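Local coordinates for SalCYP truncation (Salinispora tropica, PDB 7ABB), which belongs to the cytochrome P450 family of haem proteins and carries heme c in a largely helical chain, at residues 359-369 and 380-388. Sequence-based numbering, arbitrary orientation.
Sequences WHELIPDYRLP and NVYDLRIVW
Ile363 lies over one face of the six-membered ring of Trp388, its CD1 3.9 Å from the ring centroid and only 16° off the normal, a CH-pi contact; its other branch, CG2, covers the same indole nearer CG and CD2. That second branch gets there because CG2 stands anti to the backbone N while CG1 is anti to the carbonyl carbon (chi1 -50°). Trp359, one helical turn earlier, turns its edge toward the face of Trp388 in an offset edge-to-face pair, planes at 80° and centroids 5.8 Å apart. Ile386 comes at the Trp359 ring from the opposite direction: its CG2 sits at the ring edge, 4.1 Å from Trp359 CZ2, and packs as well against Tyr366 CB at 3.8 Å. Helix 108-120 and Phe122 help enclose this tight, mostly apolar end, where the indole N-H of Trp388 is taken by the carbonyl of Val123.

After helix 345-362 the chain turns back to meet the C-terminal strand 385-387, which on its other edge pairs with strand 127-129 in a small antiparallel sheet of the P450 fold. The meeting is a single antiparallel bridge, Arg367 with Val387 as a hydrogen-bonded pair: Arg367 N reaches Val387 O at 2.9 Å, and the return bond from Val387 N to Arg367 O is almost straight.

The side of the bridge that carries Arg367, Pro369 and Arg385 faces solvent and is looser, whereas Leu368 CD2 meets Leu384 CD1 on the buried side. Arg367 CG lies 3.7 Å from Val387 CG2, and the extended chain of Arg385 runs past the ring of Pro369, whose CB lies 3.7 Å from Arg385 NH1. The same guanidinium reaches Glu127 through NH2 in a salt bridge, while Val387 CG1 lies over one face of the guanidinium, toward its rim.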
ATOM      1  N   TRP A 359     -18.554  -5.981  -5.587  1.00 16.71           N
ATOM      2  CA  TRP A 359     -19.004  -4.830  -6.360  1.00 17.71           C
ATOM      3  C   TRP A 359     -19.691  -5.280  -7.642  1.00 18.04           C
ATOM      4  O   TRP A 359     -20.792  -4.821  -7.956  1.00 19.03           O
ATOM      5  CB  TRP A 359     -17.813  -3.912  -6.666  1.00 17.04           C
ATOM      6  CG  TRP A 359     -18.207  -2.707  -7.461  1.00 16.90           C
ATOM      7  CD1 TRP A 359     -18.420  -2.655  -8.809  1.00 19.89           C
ATOM      8  CD2 TRP A 359     -18.474  -1.390  -6.958  1.00 15.24           C
ATOM      9  NE1 TRP A 359     -18.790  -1.395  -9.170  1.00 19.59           N
ATOM     10  CE2 TRP A 359     -18.838  -0.595  -8.061  1.00 18.35           C
ATOM     11  CE3 TRP A 359     -18.453  -0.809  -5.690  1.00 16.00           C
ATOM     12  CZ2 TRP A 359     -19.175   0.749  -7.933  1.00 20.22           C
ATOM     13  CZ3 TRP A 359     -18.790   0.528  -5.556  1.00 19.99           C
ATOM     14  CH2 TRP A 359     -19.131   1.299  -6.687  1.00 19.59           C
ATOM     15  N   HIS A 360     -19.067  -6.188  -8.398  1.00 17.94           N
ATOM     16  CA  HIS A 360     -19.648  -6.567  -9.687  1.00 18.07           C
ATOM     17  C   HIS A 360     -20.871  -7.467  -9.561  1.00 19.28           C
ATOM     18  O   HIS A 360     -21.681  -7.557 -10.489  1.00 19.92           O
ATOM     19  CB  HIS A 360     -18.563  -7.206 -10.547  1.00 18.88           C
ATOM     20  CG  HIS A 360     -17.588  -6.206 -11.074  1.00 18.35           C
ATOM     21  ND1 HIS A 360     -16.501  -5.764 -10.351  1.00 18.77           N
ATOM     22  CD2 HIS A 360     -17.586  -5.497 -12.227  1.00 18.79           C
ATOM     23  CE1 HIS A 360     -15.842  -4.861 -11.057  1.00 19.25           C
ATOM     24  NE2 HIS A 360     -16.485  -4.677 -12.199  1.00 18.57           N
ATOM     25  N   GLU A 361     -21.074  -8.083  -8.400  1.00 20.14           N
ATOM     26  CA  GLU A 361     -22.300  -8.829  -8.154  1.00 20.51           C
ATOM     27  C   GLU A 361     -23.487  -7.897  -8.004  1.00 19.69           C
ATOM     28  O   GLU A 361     -24.582  -8.196  -8.491  1.00 23.79           O
ATOM     29  CB  GLU A 361     -22.131  -9.670  -6.897  1.00 23.00           C
ATOM     30  CG  GLU A 361     -23.380 -10.412  -6.504  1.00 31.62           C
ATOM     31  CD  GLU A 361     -23.784 -11.464  -7.514  1.00 48.59           C
ATOM     32  OE1 GLU A 361     -25.001 -11.598  -7.787  1.00 66.41           O
ATOM     33  OE2 GLU A 361     -22.883 -12.163  -8.027  1.00 46.01           O
ATOM     34  N   LEU A 362     -23.289  -6.768  -7.334  1.00 19.88           N
ATOM     35  CA  LEU A 362     -24.372  -5.835  -7.064  1.00 22.87           C
ATOM     36  C   LEU A 362     -24.461  -4.701  -8.077  1.00 19.77           C
ATOM     37  O   LEU A 362     -25.560  -4.182  -8.322  1.00 22.05           O
ATOM     38  CB  LEU A 362     -24.195  -5.259  -5.654  1.00 21.57           C
ATOM     39  CG  LEU A 362     -24.462  -6.246  -4.514  1.00 29.63           C
ATOM     40  CD1 LEU A 362     -24.038  -5.624  -3.202  1.00 35.55           C
ATOM     41  CD2 LEU A 362     -25.934  -6.625  -4.473  1.00 34.70           C
ATOM     42  N   ILE A 363     -23.333  -4.321  -8.669  1.00 19.74           N
ATOM     43  CA  ILE A 363     -23.205  -3.192  -9.585  1.00 18.83           C
ATOM     44  C   ILE A 363     -22.378  -3.659 -10.783  1.00 18.81           C
ATOM     45  O   ILE A 363     -21.197  -3.289 -10.911  1.00 19.25           O
ATOM     46  CB  ILE A 363     -22.570  -1.980  -8.882  1.00 17.57           C
ATOM     47  CG1 ILE A 363     -23.274  -1.662  -7.552  1.00 19.59           C
ATOM     48  CG2 ILE A 363     -22.544  -0.753  -9.840  1.00 19.29           C
ATOM     49  CD1 ILE A 363     -22.618  -0.525  -6.752  1.00 20.63           C
ATOM     50  N   PRO A 364     -22.944  -4.496 -11.660  1.00 19.21           N
ATOM     51  CA  PRO A 364     -22.163  -5.022 -12.790  1.00 19.18           C
ATOM     52  C   PRO A 364     -21.817  -3.979 -13.817  1.00 20.85           C
ATOM     53  O   PRO A 364     -20.807  -4.139 -14.514  1.00 21.67           O
ATOM     54  CB  PRO A 364     -23.070  -6.112 -13.367  1.00 21.50           C
ATOM     55  CG  PRO A 364     -24.462  -5.709 -12.963  1.00 22.61           C
ATOM     56  CD  PRO A 364     -24.286  -5.099 -11.592  1.00 23.36           C
ATOM     57  N   ASP A 365     -22.646  -2.949 -13.976  1.00 20.55           N
ATOM     58  CA  ASP A 365     -22.434  -1.902 -14.968  1.00 20.56           C
ATOM     59  C   ASP A 365     -22.417  -0.565 -14.241  1.00 21.97           C
ATOM     60  O   ASP A 365     -23.276  -0.305 -13.386  1.00 23.00           O
ATOM     61  CB  ASP A 365     -23.544  -1.946 -16.024  1.00 27.63           C
ATOM     62  CG  ASP A 365     -23.258  -1.071 -17.229  1.00 29.28           C
ATOM     63  OD1 ASP A 365     -22.168  -0.490 -17.326  1.00 32.65           O
ATOM     64  OD2 ASP A 365     -24.152  -0.977 -18.083  1.00 36.35           O
ATOM     65  N   TYR A 366     -21.428   0.262 -14.554  1.00 20.30           N
ATOM     66  CA  TYR A 366     -21.214   1.523 -13.866  1.00 17.88           C
ATOM     67  C   TYR A 366     -20.286   2.348 -14.747  1.00 18.09           C
ATOM     68  O   TYR A 366     -19.663   1.827 -15.678  1.00 21.09           O
ATOM     69  CB  TYR A 366     -20.642   1.305 -12.440  1.00 19.78           C
ATOM     70  CG  TYR A 366     -19.409   0.420 -12.430  1.00 19.11           C
ATOM     71  CD1 TYR A 366     -19.524  -0.965 -12.433  1.00 17.15           C
ATOM     72  CD2 TYR A 366     -18.153   0.984 -12.526  1.00 19.59           C
ATOM     73  CE1 TYR A 366     -18.404  -1.771 -12.481  1.00 18.51           C
ATOM     74  CE2 TYR A 366     -17.046   0.203 -12.563  1.00 18.64           C
ATOM     75  CZ  TYR A 366     -17.182  -1.164 -12.559  1.00 19.08           C
ATOM     76  OH  TYR A 366     -16.049  -1.947 -12.618  1.00 19.05           O
ATOM     77  N   ARG A 367     -20.151   3.627 -14.410  1.00 19.95           N
ATOM     78  CA  ARG A 367     -19.341   4.518 -15.228  1.00 19.26           C
ATOM     79  C   ARG A 367     -18.903   5.722 -14.401  1.00 18.92           C
ATOM     80  O   ARG A 367     -19.425   5.994 -13.326  1.00 20.32           O
ATOM     81  CB  ARG A 367     -20.094   4.962 -16.492  1.00 20.66           C
ATOM     82  CG  ARG A 367     -21.301   5.851 -16.203  1.00 20.41           C
ATOM     83  CD  ARG A 367     -22.133   6.170 -17.441  1.00 21.56           C
ATOM     84  NE  ARG A 367     -22.740   4.973 -17.996  1.00 20.23           N
ATOM     85  CZ  ARG A 367     -23.460   4.939 -19.120  1.00 22.90           C
ATOM     86  NH1 ARG A 367     -23.703   6.062 -19.807  1.00 27.03           N
ATOM     87  NH2 ARG A 367     -23.979   3.795 -19.554  1.00 27.34           N
ATOM     88  N   LEU A 368     -17.951   6.457 -14.936  1.00 19.73           N
ATOM     89  CA  LEU A 368     -17.646   7.754 -14.362  1.00 18.67           C
ATOM     90  C   LEU A 368     -18.695   8.763 -14.834  1.00 18.03           C
ATOM     91  O   LEU A 368     -19.314   8.582 -15.883  1.00 20.00           O
ATOM     92  CB  LEU A 368     -16.236   8.193 -14.768  1.00 20.47           C
ATOM     93  CG  LEU A 368     -15.155   7.187 -14.354  1.00 21.05           C
ATOM     94  CD1 LEU A 368     -13.775   7.707 -14.811  1.00 27.36           C
ATOM     95  CD2 LEU A 368     -15.163   6.905 -12.873  1.00 21.33           C
ATOM     96  N   PRO A 369     -18.926   9.838 -14.070  1.00 20.00           N
ATOM     97  CA  PRO A 369     -20.047  10.747 -14.403  1.00 20.84           C
ATOM     98  C   PRO A 369     -20.012  11.234 -15.838  1.00 20.34           C
ATOM     99  O   PRO A 369     -21.028  11.173 -16.551  1.00 20.93           O
ATOM    100  CB  PRO A 369     -19.868  11.878 -13.387  1.00 20.56           C
ATOM    101  CG  PRO A 369     -19.301  11.143 -12.159  1.00 21.44           C
ATOM    102  CD  PRO A 369     -18.337  10.140 -12.749  1.00 23.00           C
ATOM    103  N   ASN A 380      -3.470  11.131  -2.689  1.00 26.64           N
ATOM    104  CA  ASN A 380      -3.622  12.247  -1.742  1.00 27.89           C
ATOM    105  C   ASN A 380      -5.115  12.522  -1.561  1.00 24.70           C
ATOM    106  O   ASN A 380      -5.873  11.582  -1.273  1.00 25.29           O
ATOM    107  CB  ASN A 380      -2.813  13.431  -2.244  1.00 29.34           C
ATOM    108  CG  ASN A 380      -1.330  13.122  -2.332  1.00 34.40           C
ATOM    109  OD1 ASN A 380      -0.812  12.353  -1.528  1.00 36.81           O
ATOM    110  ND2 ASN A 380      -0.654  13.705  -3.312  1.00 44.61           N
ATOM    111  N   VAL A 381      -5.571  13.763  -1.713  1.00 29.62           N
ATOM    112  CA  VAL A 381      -6.979  14.124  -1.575  1.00 26.71           C
ATOM    113  C   VAL A 381      -7.642  14.095  -2.947  1.00 28.67           C
ATOM    114  O   VAL A 381      -7.231  14.813  -3.862  1.00 30.90           O
ATOM    115  CB  VAL A 381      -7.122  15.505  -0.929  1.00 28.61           C
ATOM    116  CG1 VAL A 381      -8.598  15.898  -0.826  1.00 34.67           C
ATOM    117  CG2 VAL A 381      -6.451  15.511   0.441  1.00 34.11           C
ATOM    118  N   TYR A 382      -8.667  13.267  -3.081  1.00 22.78           N
ATOM    119  CA  TYR A 382      -9.427  13.152  -4.319  1.00 23.88           C
ATOM    120  C   TYR A 382     -10.847  12.732  -3.971  1.00 26.71           C
ATOM    121  O   TYR A 382     -11.132  12.314  -2.848  1.00 25.77           O
ATOM    122  CB  TYR A 382      -8.773  12.140  -5.266  1.00 23.78           C
ATOM    123  CG  TYR A 382      -8.769  10.726  -4.735  1.00 20.33           C
ATOM    124  CD1 TYR A 382      -9.845   9.871  -4.956  1.00 20.31           C
ATOM    125  CD2 TYR A 382      -7.683  10.246  -4.002  1.00 20.84           C
ATOM    126  CE1 TYR A 382      -9.848   8.577  -4.470  1.00 18.71           C
ATOM    127  CE2 TYR A 382      -7.676   8.957  -3.509  1.00 21.07           C
ATOM    128  CZ  TYR A 382      -8.757   8.124  -3.743  1.00 20.16           C
ATOM    129  OH  TYR A 382      -8.790   6.831  -3.270  1.00 20.23           O
ATOM    130  N   ASP A 383     -11.743  12.817  -4.956  1.00 25.59           N
ATOM    131  CA  ASP A 383     -13.124  12.374  -4.771  1.00 29.35           C
ATOM    132  C   ASP A 383     -13.521  11.594  -6.016  1.00 27.90           C
ATOM    133  O   ASP A 383     -13.756  12.182  -7.074  1.00 33.44           O
ATOM    134  CB  ASP A 383     -14.056  13.564  -4.526  1.00 31.94           C
ATOM    135  CG  ASP A 383     -15.503  13.148  -4.291  1.00 44.27           C
ATOM    136  OD1 ASP A 383     -15.805  11.944  -4.379  1.00 37.70           O
ATOM    137  OD2 ASP A 383     -16.339  14.036  -4.014  1.00 51.48           O
ATOM    138  N   LEU A 384     -13.583  10.283  -5.896  1.00 21.65           N
ATOM    139  CA  LEU A 384     -13.943   9.407  -7.001  1.00 20.44           C
ATOM    140  C   LEU A 384     -15.437   9.150  -6.918  1.00 20.99           C
ATOM    141  O   LEU A 384     -15.894   8.389  -6.061  1.00 21.46           O
ATOM    142  CB  LEU A 384     -13.158   8.104  -6.930  1.00 20.64           C
ATOM    143  CG  LEU A 384     -13.611   7.028  -7.913  1.00 21.06           C
ATOM    144  CD1 LEU A 384     -13.466   7.511  -9.339  1.00 20.63           C
ATOM    145  CD2 LEU A 384     -12.821   5.760  -7.707  1.00 18.87           C
ATOM    146  N   ARG A 385     -16.189   9.792  -7.805  1.00 18.60           N
ATOM    147  CA  ARG A 385     -17.619   9.549  -7.944  1.00 18.33           C
ATOM    148  C   ARG A 385     -17.830   8.514  -9.043  1.00 17.75           C
ATOM    149  O   ARG A 385     -17.293   8.645 -10.145  1.00 19.40           O
ATOM    150  CB  ARG A 385     -18.362  10.845  -8.274  1.00 19.87           C
ATOM    151  CG  ARG A 385     -19.876  10.701  -8.417  1.00 21.43           C
ATOM    152  CD  ARG A 385     -20.565  12.055  -8.581  1.00 25.74           C
ATOM    153  NE  ARG A 385     -22.000  11.947  -8.891  1.00 28.69           N
ATOM    154  CZ  ARG A 385     -22.618  12.562  -9.907  1.00 28.93           C
ATOM    155  NH1 ARG A 385     -21.925  13.336 -10.747  1.00 31.15           N
ATOM    156  NH2 ARG A 385     -23.941  12.408 -10.102  1.00 24.61           N
ATOM    157  N   ILE A 386     -18.619   7.493  -8.739  1.00 17.43           N
ATOM    158  CA  ILE A 386     -19.033   6.485  -9.702  1.00 18.44           C
ATOM    159  C   ILE A 386     -20.551   6.530  -9.745  1.00 19.12           C
ATOM    160  O   ILE A 386     -21.195   6.761  -8.713  1.00 18.39           O
ATOM    161  CB  ILE A 386     -18.543   5.082  -9.301  1.00 17.23           C
ATOM    162  CG1 ILE A 386     -17.034   5.094  -9.063  1.00 23.23           C
ATOM    163  CG2 ILE A 386     -18.955   4.040 -10.323  1.00 19.63           C
ATOM    164  CD1 ILE A 386     -16.459   3.767  -8.657  1.00 31.63           C
ATOM    165  N   VAL A 387     -21.122   6.330 -10.938  1.00 17.97           N
ATOM    166  CA  VAL A 387     -22.570   6.318 -11.107  1.00 17.54           C
ATOM    167  C   VAL A 387     -23.000   5.076 -11.887  1.00 17.53           C
ATOM    168  O   VAL A 387     -22.211   4.444 -12.593  1.00 20.34           O
ATOM    169  CB  VAL A 387     -23.083   7.607 -11.806  1.00 19.72           C
ATOM    170  CG1 VAL A 387     -22.702   8.857 -11.004  1.00 20.69           C
ATOM    171  CG2 VAL A 387     -22.573   7.724 -13.239  1.00 21.29           C
ATOM    172  N   TRP A 388     -24.289   4.740 -11.762  1.00 18.62           N
ATOM    173  CA  TRP A 388     -24.834   3.570 -12.440  1.00 20.62           C
ATOM    174  C   TRP A 388     -26.344   3.673 -12.511  1.00 22.92           C
ATOM    175  O   TRP A 388     -26.948   4.391 -11.715  1.00 23.70           O
ATOM    176  CB  TRP A 388     -24.444   2.260 -11.731  1.00 21.31           C
ATOM    177  CG  TRP A 388     -24.821   2.213 -10.273  1.00 20.42           C
ATOM    178  CD1 TRP A 388     -25.972   1.699  -9.734  1.00 21.03           C
ATOM    179  CD2 TRP A 388     -24.052   2.703  -9.180  1.00 20.09           C
ATOM    180  NE1 TRP A 388     -25.958   1.840  -8.368  1.00 21.02           N
ATOM    181  CE2 TRP A 388     -24.781   2.442  -8.000  1.00 20.54           C
ATOM    182  CE3 TRP A 388     -22.797   3.310  -9.075  1.00 19.09           C
ATOM    183  CZ2 TRP A 388     -24.322   2.817  -6.732  1.00 19.43           C
ATOM    184  CZ3 TRP A 388     -22.331   3.657  -7.803  1.00 18.93           C
ATOM    185  CH2 TRP A 388     -23.094   3.413  -6.661  1.00 18.47           C
ATOM    186  OXT TRP A 388     -26.950   3.037 -13.372  1.00 24.88           O
TER